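Dipicolinate synthase subunit B (Bacillus halodurans, PDB 3LQK) probably serves as the flavoprotein-like subunit of the enzyme that makes dipicolinate, the small diacid stored in bacterial spores. Local coordinates at residues A[3-15]-A[28-42]. Sequence-based numbering, arbitrary orientation.
Sequences MNFAGKHVGFGLT and MERLVELGAKVTPFV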
HETATM    1  N   MSE A   3     -12.704   5.320  37.011  1.00 40.01           N
HETATM    2  CA  MSE A   3     -11.981   6.071  35.923  1.00 40.15           C
HETATM    3  C   MSE A   3     -11.371   7.379  36.471  1.00 38.82           C
HETATM    4  O   MSE A   3     -12.093   8.317  36.823  1.00 39.91           O
HETATM    5  CB  MSE A   3     -12.963   6.372  34.784  1.00 40.51           C
HETATM    6  CG  MSE A   3     -12.406   7.114  33.626  1.00 42.38           C
HETATM    7 SE   MSE A   3     -13.516   6.952  31.974  1.00 48.01          SE
HETATM    8  CE  MSE A   3     -15.234   7.512  32.781  1.00 43.52           C
ATOM      9  N   ASN A   4     -10.050   7.441  36.534  1.00 36.38           N
ATOM     10  CA  ASN A   4      -9.367   8.527  37.195  1.00 35.16           C
ATOM     11  C   ASN A   4      -7.992   8.823  36.519  1.00 32.66           C
ATOM     12  O   ASN A   4      -7.120   7.968  36.463  1.00 32.98           O
ATOM     13  CB  ASN A   4      -9.215   8.157  38.677  1.00 35.29           C
ATOM     14  CG  ASN A   4      -8.427   9.174  39.456  1.00 39.48           C
ATOM     15  OD1 ASN A   4      -8.424  10.350  39.125  1.00 44.63           O
ATOM     16  ND2 ASN A   4      -7.745   8.725  40.516  1.00 44.76           N
ATOM     17  N   PHE A   5      -7.826  10.034  35.995  1.00 29.07           N
ATOM     18  CA  PHE A   5      -6.649  10.398  35.269  1.00 26.83           C
ATOM     19  C   PHE A   5      -5.714  11.270  36.090  1.00 25.04           C
ATOM     20  O   PHE A   5      -4.864  11.957  35.537  1.00 22.28           O
ATOM     21  CB  PHE A   5      -7.057  11.159  34.012  1.00 27.85           C
ATOM     22  CG  PHE A   5      -7.882  10.357  33.052  1.00 28.66           C
ATOM     23  CD1 PHE A   5      -7.429   9.135  32.571  1.00 33.30           C
ATOM     24  CD2 PHE A   5      -9.103  10.797  32.635  1.00 29.18           C
ATOM     25  CE1 PHE A   5      -8.209   8.372  31.685  1.00 32.08           C
ATOM     26  CE2 PHE A   5      -9.868  10.044  31.724  1.00 28.38           C
ATOM     27  CZ  PHE A   5      -9.423   8.850  31.259  1.00 29.22           C
ATOM     28  N   ALA A   6      -5.904  11.287  37.404  1.00 23.68           N
ATOM     29  CA  ALA A   6      -5.011  12.000  38.315  1.00 23.72           C
ATOM     30  C   ALA A   6      -3.539  11.759  38.003  1.00 23.00           C
ATOM     31  O   ALA A   6      -3.102  10.634  37.918  1.00 22.91           O
ATOM     32  CB  ALA A   6      -5.315  11.588  39.835  1.00 23.72           C
ATOM     33  N   GLY A   7      -2.769  12.814  37.821  1.00 23.28           N
ATOM     34  CA  GLY A   7      -1.329  12.620  37.556  1.00 23.84           C
ATOM     35  C   GLY A   7      -0.993  12.380  36.094  1.00 24.15           C
ATOM     36  O   GLY A   7       0.185  12.197  35.749  1.00 26.43           O
ATOM     37  N   LYS A   8      -1.993  12.334  35.223  1.00 22.43           N
ATOM     38  CA  LYS A   8      -1.733  11.959  33.836  1.00 21.40           C
ATOM     39  C   LYS A   8      -1.666  13.205  32.976  1.00 19.69           C
ATOM     40  O   LYS A   8      -2.477  14.130  33.137  1.00 19.73           O
ATOM     41  CB  LYS A   8      -2.810  11.045  33.281  1.00 21.69           C
ATOM     42  CG  LYS A   8      -3.113   9.775  34.131  1.00 24.66           C
ATOM     43  CD  LYS A   8      -2.128   8.651  33.824  1.00 27.31           C
ATOM     44  CE  LYS A   8      -2.316   7.487  34.787  1.00 29.98           C
ATOM     45  NZ  LYS A   8      -1.082   6.659  34.666  1.00 36.43           N
ATOM     46  N   HIS A   9      -0.691  13.174  32.075  1.00 17.64           N
ATOM     47  CA  HIS A   9      -0.452  14.269  31.156  0.50 16.80           C
ATOM     48  C   HIS A   9      -0.969  13.839  29.789  1.00 15.77           C
ATOM     49  O   HIS A   9      -0.437  12.974  29.159  1.00 14.91           O
ATOM     50  CB  HIS A   9       1.039  14.678  31.158  0.50 16.70           C
ATOM     51  CG  HIS A   9       1.303  15.987  30.479  0.50 16.60           C
ATOM     52  ND1 HIS A   9       2.574  16.479  30.280  0.50 18.87           N
ATOM     53  CD2 HIS A   9       0.452  16.877  29.901  0.50 16.08           C
ATOM     54  CE1 HIS A   9       2.494  17.625  29.628  0.50 19.88           C
ATOM     55  NE2 HIS A   9       1.216  17.879  29.375  0.50 18.88           N
ATOM     56  N   VAL A  10      -2.085  14.431  29.386  1.00 14.67           N
ATOM     57  CA  VAL A  10      -2.762  14.088  28.145  1.00 14.35           C
ATOM     58  C   VAL A  10      -2.675  15.285  27.212  1.00 15.18           C
ATOM     59  O   VAL A  10      -2.927  16.427  27.608  1.00 16.34           O
ATOM     60  CB  VAL A  10      -4.224  13.815  28.413  1.00 15.17           C
ATOM     61  CG1 VAL A  10      -4.997  13.535  27.103  1.00 13.35           C
ATOM     62  CG2 VAL A  10      -4.382  12.691  29.458  1.00 12.95           C
ATOM     63  N   GLY A  11      -2.228  15.059  25.993  1.00 14.30           N
ATOM     64  CA  GLY A  11      -2.201  16.062  24.990  1.00 12.31           C
ATOM     65  C   GLY A  11      -3.518  15.983  24.248  1.00 12.80           C
ATOM     66  O   GLY A  11      -4.060  14.889  24.050  1.00 13.87           O
ATOM     67  N   PHE A  12      -4.033  17.123  23.812  1.00 11.83           N
ATOM     68  CA  PHE A  12      -5.353  17.199  23.122  1.00 12.67           C
ATOM     69  C   PHE A  12      -5.194  18.108  21.913  1.00 13.24           C
ATOM     70  O   PHE A  12      -5.212  19.332  21.999  1.00 13.09           O
ATOM     71  CB  PHE A  12      -6.415  17.724  24.088  1.00 12.50           C
ATOM     72  CG  PHE A  12      -7.820  17.337  23.742  1.00 14.28           C
ATOM     73  CD1 PHE A  12      -8.599  16.689  24.672  1.00 13.03           C
ATOM     74  CD2 PHE A  12      -8.384  17.677  22.506  1.00 14.15           C
ATOM     75  CE1 PHE A  12      -9.914  16.341  24.378  1.00 12.92           C
ATOM     76  CE2 PHE A  12      -9.688  17.305  22.179  1.00 14.95           C
ATOM     77  CZ  PHE A  12     -10.457  16.652  23.120  1.00 14.93           C
ATOM     78  N   GLY A  13      -4.973  17.483  20.783  1.00 13.88           N
ATOM     79  CA  GLY A  13      -4.879  18.175  19.514  1.00 14.32           C
ATOM     80  C   GLY A  13      -6.157  18.247  18.726  1.00 13.86           C
ATOM     81  O   GLY A  13      -6.930  17.289  18.626  1.00 14.89           O
ATOM     82  N   LEU A  14      -6.359  19.417  18.152  1.00 14.29           N
ATOM     83  CA  LEU A  14      -7.542  19.778  17.386  1.00 13.71           C
ATOM     84  C   LEU A  14      -7.129  20.009  15.968  1.00 13.59           C
ATOM     85  O   LEU A  14      -6.163  20.771  15.670  1.00 10.73           O
ATOM     86  CB  LEU A  14      -8.124  21.041  17.980  1.00 13.85           C
ATOM     87  CG  LEU A  14      -8.340  20.965  19.508  1.00 16.32           C
ATOM     88  CD1 LEU A  14      -8.423  22.361  20.167  1.00 21.06           C
ATOM     89  CD2 LEU A  14      -9.623  20.221  19.767  1.00 18.70           C
ATOM     90  N   THR A  15      -7.827  19.362  15.059  1.00 15.21           N
ATOM     91  CA  THR A  15      -7.570  19.658  13.649  1.00 16.43           C
ATOM     92  C   THR A  15      -8.822  20.203  12.932  1.00 17.89           C
ATOM     93  O   THR A  15      -9.929  19.946  13.358  1.00 17.87           O
ATOM     94  CB  THR A  15      -7.039  18.394  12.894  1.00 16.53           C
ATOM     95  OG1 THR A  15      -8.083  17.414  12.771  1.00 13.96           O
ATOM     96  CG2 THR A  15      -5.816  17.778  13.587  1.00 13.96           C
HETATM   97  N   MSE A  28     -12.586  17.773  26.471  1.00 13.34           N
HETATM   98  CA  MSE A  28     -11.356  18.300  27.079  1.00 14.19           C
HETATM   99  C   MSE A  28     -11.613  18.692  28.552  1.00 14.81           C
HETATM  100  O   MSE A  28     -10.808  18.435  29.450  1.00 14.74           O
HETATM  101  CB  MSE A  28     -10.852  19.505  26.277  1.00 14.17           C
HETATM  102  CG  MSE A  28      -9.516  19.986  26.727  1.00 18.02           C
HETATM  103 SE   MSE A  28      -8.906  21.644  25.912  1.00 21.36          SE
HETATM  104  CE  MSE A  28      -8.708  21.010  24.075  1.00 13.28           C
ATOM    105  N   GLU A  29     -12.749  19.331  28.773  1.00 15.62           N
ATOM    106  CA  GLU A  29     -13.144  19.745  30.093  1.00 16.80           C
ATOM    107  C   GLU A  29     -13.363  18.538  31.044  1.00 16.25           C
ATOM    108  O   GLU A  29     -12.868  18.554  32.181  1.00 15.91           O
ATOM    109  CB  GLU A  29     -14.377  20.669  30.004  1.00 17.71           C
ATOM    110  CG  GLU A  29     -15.129  20.792  31.369  1.00 21.64           C
ATOM    111  CD  GLU A  29     -14.388  21.620  32.413  1.00 28.59           C
ATOM    112  OE1 GLU A  29     -13.436  22.333  32.015  1.00 29.19           O
ATOM    113  OE2 GLU A  29     -14.797  21.586  33.641  1.00 33.35           O
ATOM    114  N   ARG A  30     -14.026  17.478  30.583  1.00 15.46           N
ATOM    115  CA  ARG A  30     -14.139  16.254  31.391  1.00 15.70           C
ATOM    116  C   ARG A  30     -12.799  15.656  31.788  1.00 15.29           C
ATOM    117  O   ARG A  30     -12.655  15.132  32.890  1.00 15.01           O
ATOM    118  CB  ARG A  30     -14.849  15.118  30.656  1.00 15.80           C
ATOM    119  CG  ARG A  30     -16.272  15.013  30.869  1.00 19.87           C
ATOM    120  CD  ARG A  30     -16.886  14.030  29.871  1.00 19.19           C
ATOM    121  NE  ARG A  30     -17.029  12.678  30.421  1.00 17.01           N
ATOM    122  CZ  ARG A  30     -17.318  11.605  29.694  1.00 16.56           C
ATOM    123  NH1 ARG A  30     -17.452  11.697  28.353  1.00 15.44           N
ATOM    124  NH2 ARG A  30     -17.496  10.460  30.310  1.00 17.47           N
ATOM    125  N   LEU A  31     -11.839  15.632  30.878  1.00 14.18           N
ATOM    126  CA  LEU A  31     -10.541  15.076  31.251  1.00 14.07           C
ATOM    127  C   LEU A  31      -9.940  15.881  32.397  1.00 14.47           C
ATOM    128  O   LEU A  31      -9.406  15.298  33.301  1.00 13.61           O
ATOM    129  CB  LEU A  31      -9.571  15.044  30.067  1.00 13.58           C
ATOM    130  CG  LEU A  31      -9.915  14.231  28.832  1.00 13.82           C
ATOM    131  CD1 LEU A  31      -8.730  14.319  27.807  1.00 12.78           C
ATOM    132  CD2 LEU A  31     -10.212  12.805  29.319  1.00 17.12           C
ATOM    133  N   VAL A  32     -10.008  17.216  32.336  1.00 14.96           N
ATOM    134  CA  VAL A  32      -9.439  18.064  33.408  1.00 14.93           C
ATOM    135  C   VAL A  32     -10.201  17.780  34.712  1.00 16.03           C
ATOM    136  O   VAL A  32      -9.622  17.667  35.782  1.00 14.91           O
ATOM    137  CB  VAL A  32      -9.501  19.616  33.040  1.00 15.19           C
ATOM    138  CG1 VAL A  32      -9.162  20.514  34.238  1.00 15.67           C
ATOM    139  CG2 VAL A  32      -8.595  19.940  31.892  1.00 13.49           C
ATOM    140  N   GLU A  33     -11.500  17.614  34.609  1.00 17.05           N
ATOM    141  CA  GLU A  33     -12.333  17.312  35.787  1.00 18.32           C
ATOM    142  C   GLU A  33     -12.049  15.956  36.378  1.00 18.75           C
ATOM    143  O   GLU A  33     -12.183  15.789  37.574  1.00 18.01           O
ATOM    144  CB  GLU A  33     -13.807  17.323  35.406  1.00 19.73           C
ATOM    145  CG  GLU A  33     -14.338  18.694  35.078  1.00 22.94           C
ATOM    146  CD  GLU A  33     -15.763  18.665  34.467  1.00 27.05           C
ATOM    147  OE1 GLU A  33     -16.392  17.566  34.234  1.00 29.36           O
ATOM    148  OE2 GLU A  33     -16.231  19.783  34.205  1.00 25.33           O
ATOM    149  N   LEU A  34     -11.666  14.991  35.542  1.00 18.85           N
ATOM    150  CA  LEU A  34     -11.191  13.689  35.993  1.00 19.88           C
ATOM    151  C   LEU A  34      -9.688  13.670  36.446  1.00 20.27           C
ATOM    152  O   LEU A  34      -9.120  12.607  36.737  1.00 21.40           O
ATOM    153  CB  LEU A  34     -11.368  12.713  34.839  1.00 20.45           C
ATOM    154  CG  LEU A  34     -12.804  12.356  34.445  1.00 22.04           C
ATOM    155  CD1 LEU A  34     -12.839  11.698  33.041  1.00 23.26           C
ATOM    156  CD2 LEU A  34     -13.365  11.424  35.457  1.00 23.70           C
ATOM    157  N   GLY A  35      -9.037  14.830  36.424  1.00 19.03           N
ATOM    158  CA  GLY A  35      -7.733  15.016  37.024  1.00 18.29           C
ATOM    159  C   GLY A  35      -6.550  15.108  36.058  1.00 17.82           C
ATOM    160  O   GLY A  35      -5.405  15.195  36.495  1.00 15.79           O
ATOM    161  N   ALA A  36      -6.805  14.996  34.763  1.00 16.25           N
ATOM    162  CA  ALA A  36      -5.704  14.972  33.819  1.00 15.96           C
ATOM    163  C   ALA A  36      -5.144  16.383  33.738  1.00 16.39           C
ATOM    164  O   ALA A  36      -5.881  17.366  33.878  1.00 15.19           O
ATOM    165  CB  ALA A  36      -6.183  14.515  32.431  1.00 15.89           C
ATOM    166  N   LYS A  37      -3.849  16.468  33.510  1.00 16.84           N
ATOM    167  CA  LYS A  37      -3.215  17.672  33.029  1.00 17.79           C
ATOM    168  C   LYS A  37      -3.254  17.662  31.485  1.00 16.40           C
ATOM    169  O   LYS A  37      -2.655  16.800  30.853  1.00 15.80           O
ATOM    170  CB  LYS A  37      -1.767  17.696  33.495  1.00 19.04           C
ATOM    171  CG  LYS A  37      -1.058  18.990  33.080  1.00 23.97           C
ATOM    172  CD  LYS A  37       0.511  18.996  33.323  1.00 29.60           C
ATOM    173  CE  LYS A  37       0.943  19.439  34.721  1.00 32.34           C
ATOM    174  NZ  LYS A  37       2.456  19.552  34.729  1.00 32.21           N
ATOM    175  N   VAL A  38      -4.008  18.600  30.911  1.00 15.44           N
ATOM    176  CA  VAL A  38      -4.289  18.596  29.496  1.00 15.00           C
ATOM    177  C   VAL A  38      -3.550  19.720  28.807  1.00 15.04           C
ATOM    178  O   VAL A  38      -3.773  20.919  29.099  1.00 13.37           O
ATOM    179  CB  VAL A  38      -5.769  18.697  29.204  1.00 15.15           C
ATOM    180  CG1 VAL A  38      -6.021  18.522  27.711  1.00 15.77           C
ATOM    181  CG2 VAL A  38      -6.564  17.607  30.071  1.00 15.02           C
ATOM    182  N   THR A  39      -2.703  19.317  27.857  1.00 14.30           N
ATOM    183  CA  THR A  39      -2.032  20.251  26.985  1.00 13.59           C
ATOM    184  C   THR A  39      -2.680  20.320  25.617  1.00 13.84           C
ATOM    185  O   THR A  39      -2.679  19.312  24.894  1.00 14.18           O
ATOM    186  CB  THR A  39      -0.587  19.860  26.820  1.00 13.49           C
ATOM    187  OG1 THR A  39       0.034  19.920  28.103  1.00 16.29           O
ATOM    188  CG2 THR A  39       0.161  20.828  25.820  1.00 10.52           C
ATOM    189  N   PRO A  40      -3.210  21.493  25.231  1.00 13.71           N
ATOM    190  CA  PRO A  40      -3.787  21.626  23.891  1.00 14.01           C
ATOM    191  C   PRO A  40      -2.718  21.806  22.805  1.00 13.88           C
ATOM    192  O   PRO A  40      -1.700  22.520  23.012  1.00 14.60           O
ATOM    193  CB  PRO A  40      -4.684  22.873  23.996  1.00 14.25           C
ATOM    194  CG  PRO A  40      -4.601  23.296  25.458  1.00 14.66           C
ATOM    195  CD  PRO A  40      -3.327  22.756  25.976  1.00 14.10           C
ATOM    196  N   PHE A  41      -2.938  21.131  21.691  1.00 12.62           N
ATOM    197  CA  PHE A  41      -2.125  21.264  20.480  1.00 12.63           C
ATOM    198  C   PHE A  41      -3.009  21.718  19.312  1.00 11.78           C
ATOM    199  O   PHE A  41      -4.122  21.217  19.150  1.00 12.73           O
ATOM    200  CB  PHE A  41      -1.529  19.923  20.082  1.00 11.98           C
ATOM    201  CG  PHE A  41      -0.418  19.432  20.963  1.00 11.55           C
ATOM    202  CD1 PHE A  41       0.850  19.297  20.470  1.00 12.28           C
ATOM    203  CD2 PHE A  41      -0.680  18.983  22.239  1.00 11.44           C
ATOM    204  CE1 PHE A  41       1.876  18.792  21.259  1.00 13.29           C
ATOM    205  CE2 PHE A  41       0.345  18.530  23.058  1.00 14.11           C
ATOM    206  CZ  PHE A  41       1.627  18.438  22.561  1.00 12.45           C
ATOM    207  N   VAL A  42      -2.540  22.653  18.500  1.00 13.28           N
ATOM    208  CA  VAL A  42      -3.326  23.181  17.381  1.00 13.61           C
ATOM    209  C   VAL A  42      -2.462  23.276  16.131  1.00 15.18           C
ATOM    210  O   VAL A  42      -1.263  23.078  16.195  1.00 14.31           O
ATOM    211  CB  VAL A  42      -3.970  24.544  17.690  1.00 15.78           C
ATOM    212  CG1 VAL A  42      -5.093  24.424  18.772  1.00 10.96           C
ATOM    213  CG2 VAL A  42      -2.918  25.599  18.028  1.00 13.94           C
TER
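Phe12 lays its ring against helix 25-33 at Met28, a selenomethionine that lies across one face of it: its CE sits over that face, 4.1 Å from the ring centroid, while Met28 CA meets Phe12 CE1 at 3.6 Å. The bend at chi3 (-66°) of Met28 folds CE back above the ring, with SE higher over the same face in a more distant Met-aromatic contact. Leu31 comes in from the rim, its CD1 lying near the ring plane, 3.9 Å from Phe12 CD1, and also touching Val10 CG1; its other branch, CD2, meets Phe5 CE2. Were Phe12 cut back to an alanine, Met28 CE would probably lose the ring face it rests on, with a gap beside Leu31 CD1. These apolar layers fill the inside of a beta-alpha-beta crossover, the opening unit of this Rossmann-like flavoprotein fold, in which strands 9-13 and 37-41 run parallel and the helix returns antiparallel over the face bearing Val10 and Phe12. On the other face, His9 is modelled in two conformers; in the one described, CG anti to the backbone N (chi1 -167°) carries NE2 across to Thr39 OG1 for a nearly straight 2.7 Å hydrogen bond in the imidazole plane, and Lys37 CD covers one ring face, 4.1 Å from the centroid. At the helix C-terminus a Schellman motif, with Gly35 at positive phi, turns the chain, and Leu34 O accepts a hydrogen bond from Phe5 N at 3.0 Å.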